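PDB 1ZBS: uncharacterized protein from Porphyromonas gingivalis, which is of unknown function but is probably an N-acetylglucosamine kinase of the ASKHA superfamily, which would phosphorylate this amino sugar at the expense of ATP. Local coordinates for residues G142-G147 / V225-R230; S219-L224 / K257-T262. One frame throughout, in Å; residues are numbered along the deposited sequence.

Interaction 1: residues G142-G147 / V225-R230; sequences GDEGSG and VRNVLR
In the type II beta turn D143-S146, part of a glycine-rich GDEGSG loop, E144 reaches R226 and N227 near the end of helix 210-229. The contact illustrates how one carboxylate can divide its two oxygens between unlike partners. OE1 takes the arginine: R226 NE lies 2.9 Å from E144 OE1 in a salt bridge whose hydrogen bond is weak and bent, 124° at the hydrogen. The two side chains meet at about a right angle. Water 1 closes a second path between them, donating to E144 OE1 at 2.6 Å. It sits at the edge of the R226 guanidinium, in its plane, and accepts from R226 NH2 at 2.7 Å. OE2 takes the amide: N227 ND2 points almost straight at E144 OE2 over 3.1 Å, in the plane of its own amide but from above that of the carboxylate. A bend at chi2 (82°) brings the glutamate carboxylate in between R226 and N227. N227 ND2 also donates to F223 O one helical turn back, which fixes the amide's rotation. K160 of the second subunit forms a salt bridge with E144 OE2 and a hydrogen bond with N227 OD1, so the cluster belongs to the dimer interface as well. Within the turn, D143 O accepts from both S146 N and S146 OG, the latter at 2.6 Å. S146 then caps helix 147-159 through V149 N, E144 O is held by S120 of strand 120-125, and V228 packs on I112 and C114 of strand 111-116.

Interaction 2: residues S219-L224 / K257-T262; sequences SFDDFL and KKRGLT
The carboxylate of D221 and the guanidinium of R259 lie nearly coplanar, 25° apart, with the acid at the edge of the arginine and not over a face. A single nitrogen does the binding. R259 NH1 lies about equally far from the two oxygens, 2.8 Å from D221 OD1 and 2.7 Å from D221 OD2, an end-on salt bridge in place of the two-nitrogen fork that a carboxylate often makes with arginine. The hydrogen bond goes to OD1, on its syn lone pair, and is close to straight at 164°. The same oxygen lies beside the aliphatic part of the arginine, with R259 CD 3.1 Å from D221 OD1. Two torsions bring the groups together: D221 has CG anti to the backbone N (chi1 -171°), while the R259 chain folds at chi2 and chi3, and the side chains cross at about a right angle. K258 NZ, 5.8 Å from D221 OD1, makes no direct contact but would probably add to the positive field around the acid.

Beneath this surface pair the contact turns apolar. L224 and L261 face each other, L224 CD2 being 4.6 Å from L261 CD1, and D221 and L224 both touch V255 of helix 249-258. R259 itself also touches V225. Its position follows from the way its helix stops: G260, with positive phi, is the C-prime residue of a Schellman motif in which G260 N bonds K257 O at 2.8 Å and L261 N returns to I256 O. The chain then enters strand 263-267, parallel to its neighbour 238-241, completing a beta-alpha-beta crossover in a 3-2-1-4-5 sheet, the core expected of an ASKHA domain.

In the fold
Both contacts draw on helix 210-229 and lie about 9 Å apart, centre to centre. Interaction 2 uses an earlier part of the helix and ties it to the crossover at the surface; interaction 1 uses its last turn and ties it to the buried glycine-rich loop near the second subunit. The two also meet directly. S219 OG is 2.9 Å from G145 N, probably a hydrogen bond that holds the loop to the helix, and F223 CD2 packs 3.3 Å from E144 O. L229 N and L224 O, 3.0 Å apart, probably form a hydrogen bond of the wider pi-type turn near the helix end, linking the two segments. No ligand marks an active site here.

Interaction 1: residues G142-G147 / V225-R230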
# COMPACT_ATOMS: atom_id res chain seq x y z
N GLY A 142 7.24 2.42 1.76
CA GLY A 142 8.41 2.01 2.52
C GLY A 142 8.13 1.36 3.87
O GLY A 142 7.54 0.28 3.93
N ASP A 143 8.56 2.03 4.94
CA ASP A 143 8.40 1.53 6.30
C ASP A 143 8.80 0.06 6.38
O ASP A 143 8.08 -0.75 6.96
CB ASP A 143 6.96 1.71 6.81
CG ASP A 143 6.63 3.15 7.19
OD1 ASP A 143 7.40 4.08 6.81
OD2 ASP A 143 5.59 3.37 7.86
N GLU A 144 9.94 -0.30 5.80
CA GLU A 144 10.35 -1.71 5.85
C GLU A 144 10.46 -2.27 7.29
O GLU A 144 10.85 -1.56 8.22
CB GLU A 144 11.68 -1.89 5.10
CG GLU A 144 11.57 -1.70 3.59
CD GLU A 144 11.60 -0.24 3.17
OE1 GLU A 144 11.44 0.02 1.96
OE2 GLU A 144 11.80 0.64 4.03
N GLY A 145 10.11 -3.54 7.47
CA GLY A 145 10.20 -4.14 8.79
C GLY A 145 9.25 -3.61 9.85
O GLY A 145 9.28 -4.06 10.99
N SER A 146 8.41 -2.65 9.47
CA SER A 146 7.43 -2.07 10.39
C SER A 146 6.25 -3.04 10.52
O SER A 146 6.03 -3.87 9.65
CB SER A 146 6.90 -0.76 9.82
OG SER A 146 6.12 -1.03 8.67
N GLY A 147 5.48 -2.89 11.60
CA GLY A 147 4.34 -3.75 11.82
C GLY A 147 3.25 -3.61 10.78
O GLY A 147 2.49 -4.56 10.54
N VAL A 225 19.01 -2.80 4.52
CA VAL A 225 19.50 -2.47 3.19
C VAL A 225 19.14 -1.05 2.74
O VAL A 225 20.01 -0.24 2.44
CB VAL A 225 18.98 -3.47 2.14
CG1 VAL A 225 19.46 -3.07 0.75
CG2 VAL A 225 19.46 -4.88 2.48
N ARG A 226 17.84 -0.75 2.70
CA ARG A 226 17.36 0.55 2.23
C ARG A 226 17.30 1.66 3.27
O ARG A 226 16.91 2.78 2.95
CB ARG A 226 15.97 0.37 1.63
CG ARG A 226 15.88 -0.82 0.71
CD ARG A 226 14.49 -1.41 0.77
NE ARG A 226 13.50 -0.60 0.08
CZ ARG A 226 13.09 -0.83 -1.17
NH1 ARG A 226 13.60 -1.84 -1.86
NH2 ARG A 226 12.16 -0.06 -1.72
N ASN A 227 17.68 1.37 4.51
CA ASN A 227 17.60 2.39 5.54
C ASN A 227 18.86 2.59 6.38
O ASN A 227 19.08 3.68 6.92
CB ASN A 227 16.40 2.10 6.47
CG ASN A 227 15.06 2.11 5.74
OD1 ASN A 227 14.52 3.17 5.45
ND2 ASN A 227 14.53 0.93 5.44
N VAL A 228 19.69 1.56 6.50
CA VAL A 228 20.90 1.65 7.31
C VAL A 228 22.21 1.61 6.50
O VAL A 228 23.10 2.44 6.72
CB VAL A 228 20.95 0.51 8.36
CG1 VAL A 228 22.23 0.59 9.18
CG2 VAL A 228 19.74 0.61 9.27
N LEU A 229 22.34 0.66 5.59
CA LEU A 229 23.56 0.55 4.81
C LEU A 229 24.03 1.88 4.23
O LEU A 229 25.21 2.24 4.36
CB LEU A 229 23.39 -0.46 3.68
CG LEU A 229 23.32 -1.92 4.10
CD1 LEU A 229 23.48 -2.76 2.85
CD2 LEU A 229 24.43 -2.25 5.10
N ARG A 230 23.10 2.60 3.62
CA ARG A 230 23.38 3.89 2.98
C ARG A 230 24.07 4.92 3.86
O ARG A 230 24.51 5.96 3.37
CB ARG A 230 22.09 4.47 2.40
CG ARG A 230 21.71 3.90 1.03
CD ARG A 230 22.74 4.31 -0.01
NE ARG A 230 22.31 4.09 -1.40
CZ ARG A 230 22.92 4.63 -2.46
NH1 ARG A 230 23.98 5.42 -2.29
NH2 ARG A 230 22.50 4.36 -3.68
O HOH W 1 11.40 1.82 0.11

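Interaction 2: residues S219-L224 / K257-T262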
# COMPACT_ATOMS: atom_id res chain seq x y z
N SER A 219 11.90 -8.86 5.57
CA SER A 219 11.48 -7.49 5.74
C SER A 219 12.50 -6.73 6.58
O SER A 219 12.83 -5.58 6.27
CB SER A 219 10.11 -7.42 6.40
OG SER A 219 9.58 -6.11 6.26
N PHE A 220 13.00 -7.36 7.64
CA PHE A 220 14.00 -6.72 8.49
C PHE A 220 15.28 -6.50 7.68
O PHE A 220 15.93 -5.46 7.82
CB PHE A 220 14.33 -7.59 9.72
CG PHE A 220 13.27 -7.57 10.79
CD1 PHE A 220 12.16 -6.73 10.70
CD2 PHE A 220 13.40 -8.38 11.91
CE1 PHE A 220 11.19 -6.72 11.70
CE2 PHE A 220 12.44 -8.38 12.92
CZ PHE A 220 11.33 -7.54 12.81
N ASP A 221 15.64 -7.47 6.85
CA ASP A 221 16.84 -7.35 6.04
C ASP A 221 16.67 -6.16 5.09
O ASP A 221 17.58 -5.34 4.93
CB ASP A 221 17.08 -8.64 5.23
CG ASP A 221 18.43 -8.65 4.54
OD1 ASP A 221 19.47 -8.61 5.24
OD2 ASP A 221 18.46 -8.69 3.29
N ASP A 222 15.48 -6.07 4.49
CA ASP A 222 15.12 -5.00 3.58
C ASP A 222 15.24 -3.65 4.26
O ASP A 222 15.67 -2.67 3.65
CB ASP A 222 13.67 -5.16 3.12
CG ASP A 222 13.55 -5.56 1.68
OD1 ASP A 222 13.38 -6.77 1.41
OD2 ASP A 222 13.64 -4.66 0.81
N PHE A 223 14.82 -3.59 5.52
CA PHE A 223 14.91 -2.35 6.26
C PHE A 223 16.37 -1.92 6.38
O PHE A 223 16.70 -0.75 6.14
CB PHE A 223 14.29 -2.48 7.65
CG PHE A 223 14.60 -1.32 8.56
CD1 PHE A 223 15.67 -1.39 9.44
CD2 PHE A 223 13.85 -0.15 8.51
CE1 PHE A 223 16.01 -0.29 10.25
CE2 PHE A 223 14.17 0.95 9.30
CZ PHE A 223 15.25 0.88 10.18
N LEU A 224 17.25 -2.84 6.74
CA LEU A 224 18.66 -2.50 6.88
C LEU A 224 19.24 -2.01 5.56
O LEU A 224 19.86 -0.95 5.49
CB LEU A 224 19.46 -3.72 7.36
CG LEU A 224 19.10 -4.15 8.78
CD1 LEU A 224 19.81 -5.45 9.13
CD2 LEU A 224 19.48 -3.04 9.75
N LYS A 257 23.27 -9.68 12.37
CA LYS A 257 24.47 -10.50 12.38
C LYS A 257 24.78 -11.01 10.97
O LYS A 257 25.91 -10.91 10.49
CB LYS A 257 24.26 -11.71 13.31
CG LYS A 257 25.53 -12.27 13.94
CD LYS A 257 25.63 -11.87 15.41
CE LYS A 257 24.49 -12.46 16.23
NZ LYS A 257 24.53 -12.09 17.67
N LYS A 258 23.75 -11.53 10.31
CA LYS A 258 23.88 -12.08 8.97
C LYS A 258 24.46 -11.08 7.96
O LYS A 258 25.03 -11.49 6.95
CB LYS A 258 22.52 -12.60 8.50
CG LYS A 258 22.56 -13.48 7.28
CD LYS A 258 21.31 -14.36 7.23
CE LYS A 258 21.18 -15.11 5.92
NZ LYS A 258 20.87 -14.20 4.77
N ARG A 259 24.33 -9.79 8.22
CA ARG A 259 24.88 -8.79 7.31
C ARG A 259 26.21 -8.23 7.79
O ARG A 259 26.72 -7.27 7.22
CB ARG A 259 23.89 -7.65 7.08
CG ARG A 259 22.60 -8.08 6.44
CD ARG A 259 22.11 -7.03 5.45
NE ARG A 259 22.83 -7.06 4.19
CZ ARG A 259 22.34 -7.57 3.06
NH1 ARG A 259 21.12 -8.08 3.03
NH2 ARG A 259 23.05 -7.54 1.95
N GLY A 260 26.76 -8.84 8.84
CA GLY A 260 28.04 -8.41 9.36
C GLY A 260 28.00 -7.14 10.19
O GLY A 260 29.04 -6.52 10.44
N LEU A 261 26.81 -6.75 10.61
CA LEU A 261 26.65 -5.55 11.41
C LEU A 261 26.57 -5.95 12.88
O LEU A 261 26.41 -7.14 13.20
CB LEU A 261 25.39 -4.78 10.98
CG LEU A 261 25.39 -4.24 9.54
CD1 LEU A 261 24.04 -3.65 9.19
CD2 LEU A 261 26.48 -3.18 9.40
N THR A 262 26.70 -4.99 13.78
CA THR A 262 26.63 -5.28 15.20
C THR A 262 25.43 -4.58 15.83
O THR A 262 25.14 -3.41 15.55
CB THR A 262 27.92 -4.83 15.95
OG1 THR A 262 28.13 -3.43 15.77
CG2 THR A 262 29.13 -5.59 15.41